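Local coordinates for oxidoreductase, iron/ascorbate family (Shewanella oneidensis, PDB 3ON7), which probably catalyses the iron-dependent oxidation of 2-oxoglutarate, forming ethylene or, together with L-arginine hydroxylation, succinate, at residues B[3-11]-B[25-34]; B[149-160]-B[242-253]. All coordinates share one frame; numbering follows the deposited sequence. Where two conformers were deposited one is given.

Overall arrangement
Both contacts belong to one mixed sheet, and together they illustrate how strand pairing changes with place in a fold. Contact 1 joins residues 3-11 to 25-34, a parallel pair at one edge of the sheet, close in sequence and linked by helix 14-25. Contact 2, some 21 Å away between centres, pairs residues 149-160 and 242-253 antiparallel in the sheet interior, across a long sequence gap. Each mixes buried and exposed residues, but contact 2 lies nearer the middle of the chain and touches other subunits. Contact 1 finishes in a surface carboxylate-guanidinium-amide cluster; contact 2 relies on backbone pairing, with a histidine-serine and a threonine bond near its ends.

Contact 1 of 2, residues B[3-11]-B[25-34]; sequences KLETIDYRA and TGFGVLSNHP
I7 of strand 6-8 pairs in parallel with strand 27-31, the axes 4.6 Å apart: I7 N donates to V29 O at 2.9 Å, I7 O accepts from S31 N, and Y9 N then bonds to S31 O. Thus I7 bonds to the two residues flanking its partner L30, the classic parallel pattern. Earlier along the pair a water takes over, donating to E5 O and accepting from V29 N.

At that end L4 fits its two methyls into different places, CD2 lying 3.3 Å from T25 OG1, a hydroxyl bonded to S21 O of helix 14-25, and CD1 packing on F27 CB. I7 and L30 share the face turned to helix 14-25, where both touch F18, whereas T6 CG2 and S31 CB meet on the other face. Y9 has CG anti to the backbone N (chi1 175°), a torsion that lays its ring against P34. There P34 CD sits over the ring centre in a CH-pi contact, 3.8 Å from the centroid, while L30 CD1 meets the ring edge and Y9 OH bonds to E119 on helix 103-126.

The polar end is built around D8. R10 grips its carboxylate side-on, NE to OD1 at 3.0 Å and NH2 to OD2 at 2.8 Å, both through syn lone pairs and in the guanidinium plane. OD1 also takes R10 N on its anti lone pair, making an Asx turn. The N32 amide stacks over the guanidinium, the planes 8° apart. With an alanine here, R10 would probably lose what holds its guanidinium flat beneath that amide, and its backbone N would lack the Asx-turn acceptor.

Strand 6-8, helix 14-25 and strand 27-31 form a beta-alpha-beta unit at the sheet edge, within the N-terminal region that this protein shares with iron/ascorbate-type dioxygenases.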
# COMPACT_ATOMS: atom_id res chain seq x y z
N LYS B 3 -24.27 26.03 -21.51
CA LYS B 3 -24.43 24.57 -21.42
C LYS B 3 -23.72 23.78 -22.54
O LYS B 3 -23.45 24.30 -23.62
CB LYS B 3 -25.93 24.19 -21.45
CG LYS B 3 -26.78 24.82 -20.34
CD LYS B 3 -28.22 24.32 -20.37
N LEU B 4 -23.43 22.51 -22.25
CA LEU B 4 -23.02 21.51 -23.24
C LEU B 4 -24.21 21.00 -24.04
O LEU B 4 -25.33 21.02 -23.54
CB LEU B 4 -22.39 20.32 -22.54
CG LEU B 4 -21.01 20.52 -21.92
CD1 LEU B 4 -20.78 19.43 -20.91
CD2 LEU B 4 -19.97 20.47 -22.99
N GLU B 5 -23.97 20.52 -25.25
CA GLU B 5 -25.04 20.07 -26.13
C GLU B 5 -25.49 18.64 -25.80
O GLU B 5 -24.68 17.74 -25.74
CB GLU B 5 -24.59 20.12 -27.59
CG GLU B 5 -25.73 19.98 -28.59
CD GLU B 5 -25.34 20.29 -30.03
OE1 GLU B 5 -24.41 19.65 -30.56
OE2 GLU B 5 -26.00 21.16 -30.64
N THR B 6 -26.79 18.44 -25.60
CA THR B 6 -27.31 17.08 -25.52
C THR B 6 -27.35 16.49 -26.91
O THR B 6 -27.94 17.07 -27.79
CB THR B 6 -28.73 17.04 -24.98
OG1 THR B 6 -28.75 17.54 -23.64
CG2 THR B 6 -29.26 15.61 -25.03
N ILE B 7 -26.71 15.34 -27.11
CA ILE B 7 -26.74 14.68 -28.42
C ILE B 7 -27.58 13.43 -28.34
O ILE B 7 -27.32 12.56 -27.53
CB ILE B 7 -25.34 14.31 -28.90
CG1 ILE B 7 -24.49 15.58 -29.09
CG2 ILE B 7 -25.43 13.55 -30.21
CD1 ILE B 7 -23.00 15.33 -29.09
N ASP B 8 -28.60 13.34 -29.19
CA ASP B 8 -29.45 12.14 -29.26
C ASP B 8 -28.71 10.99 -29.92
O ASP B 8 -28.32 11.07 -31.07
CB ASP B 8 -30.72 12.46 -30.05
CG ASP B 8 -31.79 11.42 -29.89
OD1 ASP B 8 -31.51 10.23 -30.11
OD2 ASP B 8 -32.93 11.81 -29.60
N TYR B 9 -28.53 9.92 -29.16
CA TYR B 9 -27.78 8.73 -29.59
C TYR B 9 -28.35 8.20 -30.89
O TYR B 9 -27.61 7.69 -31.72
CB TYR B 9 -27.89 7.66 -28.51
CG TYR B 9 -27.28 6.32 -28.85
CD1 TYR B 9 -25.92 6.08 -28.66
CD2 TYR B 9 -28.07 5.26 -29.33
CE1 TYR B 9 -25.36 4.85 -28.94
CE2 TYR B 9 -27.50 4.03 -29.64
CZ TYR B 9 -26.15 3.83 -29.42
OH TYR B 9 -25.57 2.63 -29.71
N ARG B 10 -29.66 8.34 -31.05
CA ARG B 10 -30.34 7.75 -32.20
C ARG B 10 -30.05 8.47 -33.51
O ARG B 10 -30.16 7.85 -34.57
CB ARG B 10 -31.86 7.69 -31.97
CG ARG B 10 -32.27 6.83 -30.78
CD ARG B 10 -33.71 7.06 -30.38
NE ARG B 10 -33.95 8.47 -30.06
CZ ARG B 10 -35.13 8.97 -29.71
NH1 ARG B 10 -36.20 8.19 -29.61
NH2 ARG B 10 -35.24 10.26 -29.44
N ALA B 11 -29.69 9.75 -33.46
CA ALA B 11 -29.43 10.52 -34.68
C ALA B 11 -28.26 9.93 -35.49
O ALA B 11 -27.32 9.35 -34.93
CB ALA B 11 -29.16 11.95 -34.35
N THR B 25 -14.60 20.08 -25.41
CA THR B 25 -14.89 20.36 -24.00
C THR B 25 -14.42 19.29 -23.01
O THR B 25 -14.50 19.51 -21.81
CB THR B 25 -16.42 20.49 -23.74
OG1 THR B 25 -17.02 19.18 -23.81
CG2 THR B 25 -17.07 21.42 -24.73
N GLY B 26 -13.99 18.13 -23.50
CA GLY B 26 -13.65 17.01 -22.61
C GLY B 26 -14.84 16.15 -22.19
O GLY B 26 -14.65 15.13 -21.55
N PHE B 27 -16.05 16.57 -22.58
CA PHE B 27 -17.30 15.94 -22.16
C PHE B 27 -18.25 15.76 -23.34
O PHE B 27 -18.21 16.52 -24.31
CB PHE B 27 -18.01 16.80 -21.11
CG PHE B 27 -17.59 16.50 -19.70
CD1 PHE B 27 -16.31 16.81 -19.25
CD2 PHE B 27 -18.49 15.91 -18.81
CE1 PHE B 27 -15.93 16.54 -17.98
CE2 PHE B 27 -18.11 15.64 -17.52
CZ PHE B 27 -16.83 15.95 -17.10
N GLY B 28 -19.12 14.76 -23.22
CA GLY B 28 -20.16 14.50 -24.19
C GLY B 28 -21.40 14.05 -23.45
O GLY B 28 -21.31 13.32 -22.48
N VAL B 29 -22.57 14.50 -23.91
CA VAL B 29 -23.83 14.17 -23.25
C VAL B 29 -24.69 13.38 -24.25
O VAL B 29 -24.91 13.86 -25.35
CB VAL B 29 -24.54 15.46 -22.83
CG1 VAL B 29 -25.87 15.16 -22.18
CG2 VAL B 29 -23.65 16.28 -21.92
N LEU B 30 -25.12 12.17 -23.90
CA LEU B 30 -25.95 11.37 -24.78
C LEU B 30 -27.35 11.15 -24.22
O LEU B 30 -27.48 10.71 -23.08
CB LEU B 30 -25.32 10.00 -25.03
CG LEU B 30 -24.12 9.92 -25.97
CD1 LEU B 30 -23.60 8.49 -25.98
CD2 LEU B 30 -24.47 10.39 -27.35
N SER B 31 -28.37 11.42 -25.03
CA SER B 31 -29.75 11.01 -24.69
C SER B 31 -30.18 9.78 -25.50
O SER B 31 -29.54 9.42 -26.49
CB SER B 31 -30.73 12.16 -24.92
OG SER B 31 -31.19 12.17 -26.25
N ASN B 32 -31.26 9.15 -25.04
CA ASN B 32 -31.83 7.99 -25.72
C ASN B 32 -30.80 6.92 -26.05
O ASN B 32 -30.75 6.42 -27.17
CB ASN B 32 -32.52 8.45 -27.00
CG ASN B 32 -33.67 9.37 -26.72
OD1 ASN B 32 -33.52 10.58 -26.70
ND2 ASN B 32 -34.84 8.79 -26.46
N HIS B 33 -29.95 6.61 -25.08
CA HIS B 33 -28.92 5.58 -25.22
C HIS B 33 -29.52 4.18 -25.05
O HIS B 33 -30.68 4.06 -24.63
CB HIS B 33 -27.78 5.81 -24.19
CG HIS B 33 -28.27 5.92 -22.78
ND1 HIS B 33 -28.50 4.82 -21.99
CD2 HIS B 33 -28.61 7.00 -22.04
CE1 HIS B 33 -28.95 5.22 -20.81
NE2 HIS B 33 -29.03 6.54 -20.82
N PRO B 34 -28.75 3.13 -25.36
CA PRO B 34 -29.29 1.77 -25.32
C PRO B 34 -29.41 1.10 -23.96
O PRO B 34 -29.84 -0.04 -23.91
CB PRO B 34 -28.28 0.96 -26.16
CG PRO B 34 -27.32 1.91 -26.71
CD PRO B 34 -27.38 3.15 -25.90
O HOH W 1 -22.13 16.46 -25.97

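Contact 2 of 2, residues B[149-160]-B[242-253]; sequences KTLLRILHYPPM and TKSRISLPLFLH
H156 carries its CG anti to the backbone N (chi1 175°) and S244 its OG anti to the carbonyl carbon (chi1 -80°), which together bring H156 NE2 and S244 OG to 2.9 Å. The bond is nearly straight, and the hydroxyl lies at the imidazole edge; E88 holds ND1, fixing the ring from its other nitrogen. I246 CD1 packs 3.8 Å from H156 CD2.

Near the far end, T150 OG1 accepts H253 N at 3.0 Å, prolonging the antiparallel pairing beyond L151 and F251. The backbones form hydrogen-bonded pairs at L151-F251, L155-S247 and Y157-R245. Between them P249, having no N-H, offers only its carbonyl, to R153 N at 3.2 Å. L250 CD1 rests 3.6 Å from L152 CB, and L248 CD2 lies beside I154 CG2.

The charged ends are buried where subunits meet: R153 forms a salt bridge with E272 of a second subunit and K149 with E64 of a third. R245 and S247 share the face of L155 and Y157, and their spacing matches the R-x-S motif that binds the 2-oxoglutarate carboxylate in relatives. With a glycerol beside R245, the chemistry is consistent with a strand pair that presents a co-substrate anchor.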
# COMPACT_ATOMS: atom_id res chain seq x y z
N LYS B 149 -9.04 -3.07 -13.23
CA LYS B 149 -9.15 -1.83 -12.47
C LYS B 149 -10.45 -1.07 -12.69
O LYS B 149 -10.77 -0.15 -11.93
CB LYS B 149 -7.95 -0.92 -12.76
CG LYS B 149 -6.65 -1.35 -12.07
CD LYS B 149 -6.36 -0.52 -10.82
CE LYS B 149 -5.94 0.91 -11.17
NZ LYS B 149 -5.57 1.71 -9.95
N THR B 150 -11.21 -1.40 -13.71
CA THR B 150 -12.41 -0.61 -13.98
C THR B 150 -13.32 -0.71 -12.76
O THR B 150 -13.52 -1.81 -12.24
CB THR B 150 -13.13 -1.04 -15.28
OG1 THR B 150 -12.42 -0.49 -16.39
CG2 THR B 150 -14.62 -0.53 -15.32
N LEU B 151 -13.79 0.45 -12.31
CA LEU B 151 -14.51 0.59 -11.04
C LEU B 151 -15.89 1.21 -11.23
O LEU B 151 -16.02 2.25 -11.84
CB LEU B 151 -13.70 1.49 -10.09
CG LEU B 151 -14.39 2.15 -8.90
CD1 LEU B 151 -14.81 1.08 -7.93
CD2 LEU B 151 -13.44 3.16 -8.24
N LEU B 152 -16.92 0.56 -10.69
CA LEU B 152 -18.27 1.13 -10.61
C LEU B 152 -18.46 1.55 -9.15
O LEU B 152 -18.46 0.72 -8.26
CB LEU B 152 -19.31 0.11 -11.08
CG LEU B 152 -20.79 0.46 -10.98
CD1 LEU B 152 -21.09 1.81 -11.57
CD2 LEU B 152 -21.62 -0.63 -11.66
N ARG B 153 -18.54 2.85 -8.93
CA ARG B 153 -18.55 3.49 -7.64
C ARG B 153 -20.00 3.94 -7.45
O ARG B 153 -20.54 4.67 -8.28
CB ARG B 153 -17.57 4.67 -7.72
CG ARG B 153 -17.32 5.49 -6.49
CD ARG B 153 -16.06 6.41 -6.61
NE ARG B 153 -15.50 6.63 -5.28
CZ ARG B 153 -15.39 7.80 -4.63
NH1 ARG B 153 -15.73 8.96 -5.18
NH2 ARG B 153 -14.90 7.79 -3.41
N ILE B 154 -20.67 3.45 -6.41
CA ILE B 154 -22.05 3.84 -6.13
C ILE B 154 -22.01 4.82 -4.97
O ILE B 154 -21.68 4.44 -3.85
CB ILE B 154 -22.91 2.61 -5.83
CG1 ILE B 154 -22.76 1.62 -6.98
CG2 ILE B 154 -24.43 3.00 -5.58
CD1 ILE B 154 -23.63 0.41 -6.92
N LEU B 155 -22.33 6.10 -5.26
CA LEU B 155 -22.24 7.18 -4.28
C LEU B 155 -23.60 7.48 -3.67
O LEU B 155 -24.61 7.51 -4.39
CB LEU B 155 -21.69 8.45 -4.93
CG LEU B 155 -20.17 8.49 -5.07
CD1 LEU B 155 -19.55 9.17 -3.88
CD2 LEU B 155 -19.60 7.08 -5.22
N HIS B 156 -23.63 7.69 -2.35
CA HIS B 156 -24.85 8.10 -1.66
C HIS B 156 -24.58 9.29 -0.74
O HIS B 156 -23.82 9.17 0.21
CB HIS B 156 -25.46 6.97 -0.86
CG HIS B 156 -26.66 7.40 -0.05
ND1 HIS B 156 -26.77 7.17 1.31
CD2 HIS B 156 -27.78 8.06 -0.41
CE1 HIS B 156 -27.92 7.66 1.74
NE2 HIS B 156 -28.55 8.21 0.72
N TYR B 157 -25.21 10.42 -1.05
CA TYR B 157 -25.24 11.57 -0.18
C TYR B 157 -26.49 11.51 0.65
O TYR B 157 -27.57 11.73 0.13
CB TYR B 157 -25.26 12.86 -0.99
CG TYR B 157 -24.03 13.06 -1.81
CD1 TYR B 157 -23.92 12.52 -3.09
CD2 TYR B 157 -22.98 13.81 -1.32
CE1 TYR B 157 -22.79 12.72 -3.85
CE2 TYR B 157 -21.83 14.01 -2.07
CZ TYR B 157 -21.74 13.46 -3.33
OH TYR B 157 -20.62 13.69 -4.06
N PRO B 158 -26.35 11.22 1.96
CA PRO B 158 -27.55 11.16 2.81
C PRO B 158 -28.23 12.51 3.06
O PRO B 158 -27.59 13.57 2.96
CB PRO B 158 -27.01 10.60 4.14
CG PRO B 158 -25.68 9.99 3.82
CD PRO B 158 -25.13 10.82 2.68
N PRO B 159 -29.52 12.48 3.42
CA PRO B 159 -30.23 13.69 3.78
C PRO B 159 -29.57 14.40 4.93
O PRO B 159 -29.02 13.76 5.80
CB PRO B 159 -31.61 13.20 4.24
CG PRO B 159 -31.68 11.77 3.93
CD PRO B 159 -30.32 11.27 3.67
N MSE B 160 -29.63 15.73 4.92
CA MSE B 160 -29.29 16.54 6.08
C MSE B 160 -30.58 16.99 6.74
O MSE B 160 -31.55 17.31 6.07
CB MSE B 160 -28.51 17.77 5.63
CG MSE B 160 -27.31 17.44 4.76
SE MSE B 160 -26.12 18.93 4.67
CE MSE B 160 -24.72 18.18 3.58
N THR B 242 -32.72 17.82 2.36
CA THR B 242 -33.32 16.65 3.00
C THR B 242 -33.51 15.46 2.06
O THR B 242 -33.99 14.43 2.49
CB THR B 242 -34.70 16.99 3.63
OG1 THR B 242 -35.64 17.30 2.60
CG2 THR B 242 -34.59 18.18 4.55
N LYS B 243 -33.15 15.59 0.79
CA LYS B 243 -33.24 14.46 -0.14
C LYS B 243 -31.92 13.74 -0.33
O LYS B 243 -30.87 14.38 -0.45
CB LYS B 243 -33.77 14.91 -1.51
CG LYS B 243 -35.09 15.63 -1.46
CD LYS B 243 -36.14 14.86 -0.67
CE LYS B 243 -37.54 15.45 -0.81
NZ LYS B 243 -38.58 14.47 -0.38
N SER B 244 -31.99 12.41 -0.37
CA SER B 244 -30.85 11.57 -0.71
C SER B 244 -30.51 11.77 -2.18
O SER B 244 -31.37 12.09 -3.00
CB SER B 244 -31.19 10.09 -0.52
OG SER B 244 -31.09 9.67 0.83
N ARG B 245 -29.24 11.59 -2.51
CA ARG B 245 -28.83 11.51 -3.92
C ARG B 245 -27.96 10.28 -4.13
O ARG B 245 -26.99 10.06 -3.41
CB ARG B 245 -28.06 12.74 -4.35
CG ARG B 245 -27.70 12.73 -5.84
CD ARG B 245 -27.09 14.03 -6.30
NE ARG B 245 -27.96 15.18 -6.09
CZ ARG B 245 -27.59 16.44 -6.26
NH1 ARG B 245 -26.35 16.71 -6.66
NH2 ARG B 245 -28.44 17.43 -6.02
N ILE B 246 -28.34 9.48 -5.11
CA ILE B 246 -27.59 8.30 -5.53
C ILE B 246 -27.01 8.65 -6.89
O ILE B 246 -27.67 9.34 -7.67
CB ILE B 246 -28.51 7.07 -5.65
CG1 ILE B 246 -29.00 6.63 -4.26
CG2 ILE B 246 -27.83 5.91 -6.38
CD1 ILE B 246 -28.00 5.83 -3.45
N SER B 247 -25.77 8.25 -7.14
CA SER B 247 -25.17 8.34 -8.48
C SER B 247 -24.23 7.16 -8.76
O SER B 247 -23.71 6.55 -7.82
CB SER B 247 -24.46 9.67 -8.68
OG SER B 247 -23.34 9.74 -7.84
N LEU B 248 -24.03 6.84 -10.04
CA LEU B 248 -23.39 5.59 -10.46
C LEU B 248 -22.22 5.77 -11.45
O LEU B 248 -22.15 5.13 -12.48
CB LEU B 248 -24.44 4.69 -11.10
CG LEU B 248 -25.72 4.44 -10.31
CD1 LEU B 248 -26.76 3.82 -11.24
CD2 LEU B 248 -25.47 3.57 -9.12
N PRO B 249 -21.26 6.65 -11.13
CA PRO B 249 -20.20 6.84 -12.12
C PRO B 249 -19.44 5.53 -12.34
O PRO B 249 -19.15 4.85 -11.37
CB PRO B 249 -19.28 7.88 -11.46
CG PRO B 249 -19.48 7.65 -10.01
CD PRO B 249 -20.96 7.33 -9.86
N LEU B 250 -19.14 5.20 -13.59
CA LEU B 250 -18.31 4.02 -13.92
C LEU B 250 -16.98 4.54 -14.48
O LEU B 250 -16.97 5.22 -15.50
CB LEU B 250 -18.98 3.14 -14.96
CG LEU B 250 -18.14 1.95 -15.47
CD1 LEU B 250 -17.96 0.91 -14.32
CD2 LEU B 250 -18.70 1.32 -16.69
N PHE B 251 -15.88 4.22 -13.80
CA PHE B 251 -14.54 4.68 -14.20
C PHE B 251 -13.83 3.59 -15.01
O PHE B 251 -13.42 2.56 -14.46
CB PHE B 251 -13.75 5.07 -12.97
CG PHE B 251 -14.38 6.22 -12.20
CD1 PHE B 251 -14.08 7.54 -12.53
CD2 PHE B 251 -15.31 5.98 -11.21
CE1 PHE B 251 -14.68 8.60 -11.87
CE2 PHE B 251 -15.89 7.03 -10.52
CZ PHE B 251 -15.59 8.34 -10.85
N LEU B 252 -13.74 3.81 -16.33
CA LEU B 252 -13.11 2.82 -17.22
C LEU B 252 -11.60 3.06 -17.12
O LEU B 252 -11.15 4.18 -17.38
CB LEU B 252 -13.60 2.96 -18.69
CG LEU B 252 -15.03 2.53 -19.09
CD1 LEU B 252 -15.31 1.12 -18.69
CD2 LEU B 252 -16.12 3.44 -18.53
N HIS B 253 -10.85 2.05 -16.67
CA HIS B 253 -9.41 2.15 -16.51
C HIS B 253 -8.76 1.19 -17.50
O HIS B 253 -9.21 0.07 -17.65
CB HIS B 253 -8.96 1.73 -15.11
CG HIS B 253 -9.23 2.73 -14.02
ND1 HIS B 253 -8.22 3.47 -13.43
CD2 HIS B 253 -10.37 3.06 -13.38
CE1 HIS B 253 -8.74 4.23 -12.48
NE2 HIS B 253 -10.04 4.01 -12.43
O HOH W 2 -28.17 15.01 -0.69